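Local coordinates for protein Kif13b (Mus musculus, PDB 5B64) that is a kinesin-3 family protein, probably a microtubule motor, whose crystallised fragment binds a partner protein, at residues B[81-84]-B[85-89]. Sequence-based numbering, arbitrary orientation.
Sequences LEKL and ENRLL
Lys83 and Arg87 meet one turn apart at the start of helix 81-100, in an i to i+4 contact of an amphipathic alpha helix that follows directly on the last strand of a three-stranded antiparallel sheet and packs against helix 9-34. Four successive i to i+4 backbone hydrogen bonds hold these first two turns, from Glu85 N to Leu81 O through to Leu88 N to Leu84 O; that of Arg87 N to Lys83 O spans 2.8 Å. Lys83 is fully extended, with CG anti to its own N (chi1 167°), and runs alongside Arg87 in the same direction. Its CE lies over one face of the Arg87 guanidinium, nearer its edge than its centre, and comes within 3.9 Å of Arg87 NH1. Arg87 reaches this position through a bend at chi2 (-58°). Although Lys83 NZ and Arg87 NH1 are 4.0 Å apart, both form salt bridges with Asp120 OD2, so the carboxylate probably offsets their like charges, and Trp79 makes cation-pi contacts with both. Arg87 NH2 also donates a hydrogen bond to Pro117 O, while NE forms a salt bridge with an acidic side chain of the partner protein, which makes this residue part of the binding interface. With an alanine here, that acidic group would probably lose its mate, Asp120 would keep Lys83 alone of this pair, and Lys83 CE would lose the flat group it lies over. Elsewhere on the helix, Leu84 and Leu88 form an apolar strip toward helix 9-34, where Leu84 meets Val25 and Ala28 and Leu88 meets Leu24; Leu84 CG is 4.3 Å from Leu88 CD1. On a more exposed side, Glu82 and Asn86 lie side by side, their carboxylate and amide planes turned 40° apart, with Glu82 CG 3.7 Å from Asn86 ND2.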
loop_
_atom_site.group_PDB
_atom_site.type_symbol
_atom_site.label_atom_id
_atom_site.label_comp_id
_atom_site.label_asym_id
_atom_site.label_seq_id
_atom_site.Cartn_x
_atom_site.Cartn_y
_atom_site.Cartn_z
ATOM N N LEU B 81 9.692 -1.684 -23.727
ATOM C CA LEU B 81 8.307 -1.691 -24.164
ATOM C C LEU B 81 7.653 -3.040 -23.836
ATOM O O LEU B 81 6.543 -3.086 -23.296
ATOM C CB LEU B 81 8.206 -1.380 -25.661
ATOM C CG LEU B 81 6.767 -1.306 -26.175
ATOM C CD1 LEU B 81 5.964 -0.221 -25.406
ATOM C CD2 LEU B 81 6.684 -1.101 -27.677
ATOM N N GLU B 82 8.356 -4.126 -24.151
ATOM C CA GLU B 82 7.874 -5.483 -23.883
ATOM C C GLU B 82 7.541 -5.628 -22.408
ATOM O O GLU B 82 6.546 -6.241 -22.047
ATOM C CB GLU B 82 8.924 -6.527 -24.279
ATOM C CG GLU B 82 8.546 -7.963 -23.926
ATOM C CD GLU B 82 9.653 -8.987 -24.232
ATOM O OE1 GLU B 82 9.316 -10.171 -24.482
ATOM O OE2 GLU B 82 10.852 -8.619 -24.209
ATOM N N LYS B 83 8.376 -5.048 -21.556
ATOM C CA LYS B 83 8.150 -5.148 -20.131
ATOM C C LYS B 83 6.890 -4.386 -19.683
ATOM O O LYS B 83 6.113 -4.902 -18.864
ATOM C CB LYS B 83 9.389 -4.727 -19.332
ATOM C CG LYS B 83 9.076 -4.530 -17.859
ATOM C CD LYS B 83 10.306 -4.433 -17.006
ATOM C CE LYS B 83 9.930 -4.034 -15.595
ATOM N NZ LYS B 83 11.087 -4.180 -14.692
ATOM N N LEU B 84 6.682 -3.177 -20.209
ATOM C CA LEU B 84 5.458 -2.432 -19.913
ATOM C C LEU B 84 4.232 -3.225 -20.400
ATOM O O LEU B 84 3.222 -3.373 -19.696
ATOM C CB LEU B 84 5.498 -1.052 -20.563
ATOM C CG LEU B 84 4.261 -0.154 -20.438
ATOM C CD1 LEU B 84 3.938 0.169 -18.996
ATOM C CD2 LEU B 84 4.428 1.160 -21.229
ATOM N N GLU B 85 4.355 -3.777 -21.598
ATOM C CA GLU B 85 3.271 -4.508 -22.198
ATOM C C GLU B 85 2.864 -5.699 -21.320
ATOM O O GLU B 85 1.661 -5.939 -21.109
ATOM C CB GLU B 85 3.677 -4.944 -23.598
ATOM C CG GLU B 85 2.524 -5.331 -24.476
ATOM C CD GLU B 85 2.874 -5.227 -25.938
ATOM O OE1 GLU B 85 2.124 -5.787 -26.774
ATOM O OE2 GLU B 85 3.902 -4.579 -26.242
ATOM N N ASN B 86 3.861 -6.428 -20.807
ATOM C CA ASN B 86 3.634 -7.502 -19.832
ATOM C C ASN B 86 3.097 -7.037 -18.470
ATOM O O ASN B 86 2.147 -7.633 -17.932
ATOM C CB ASN B 86 4.894 -8.323 -19.614
ATOM C CG ASN B 86 5.232 -9.181 -20.803
ATOM O OD1 ASN B 86 4.343 -9.749 -21.451
ATOM N ND2 ASN B 86 6.525 -9.282 -21.109
ATOM N N ARG B 87 3.701 -5.991 -17.906
ATOM C CA ARG B 87 3.221 -5.472 -16.633
ATOM C C ARG B 87 1.780 -5.026 -16.726
ATOM O O ARG B 87 1.041 -5.157 -15.756
ATOM C CB ARG B 87 4.067 -4.306 -16.135
ATOM C CG ARG B 87 5.274 -4.739 -15.369
ATOM C CD ARG B 87 4.950 -5.608 -14.145
ATOM N NE ARG B 87 6.197 -6.162 -13.649
ATOM C CZ ARG B 87 7.132 -5.455 -13.024
ATOM N NH1 ARG B 87 8.264 -6.042 -12.646
ATOM N NH2 ARG B 87 6.940 -4.163 -12.766
ATOM N N LEU B 88 1.388 -4.484 -17.885
ATOM C CA LEU B 88 -0.016 -4.127 -18.126
ATOM C C LEU B 88 -0.988 -5.305 -17.896
ATOM O O LEU B 88 -2.103 -5.113 -17.424
ATOM C CB LEU B 88 -0.211 -3.519 -19.520
ATOM C CG LEU B 88 0.143 -2.031 -19.513
ATOM C CD1 LEU B 88 0.241 -1.465 -20.941
ATOM C CD2 LEU B 88 -0.853 -1.246 -18.663
ATOM N N LEU B 89 -0.558 -6.516 -18.230
ATOM C CA LEU B 89 -1.365 -7.681 -17.959
ATOM C C LEU B 89 -1.720 -7.692 -16.467
ATOM O O LEU B 89 -2.872 -7.926 -16.087
ATOM C CB LEU B 89 -0.599 -8.943 -18.351
ATOM C CG LEU B 89 -0.796 -9.526 -19.753
ATOM C CD1 LEU B 89 -1.138 -8.450 -20.756
ATOM C CD2 LEU B 89 0.451 -10.326 -20.206
#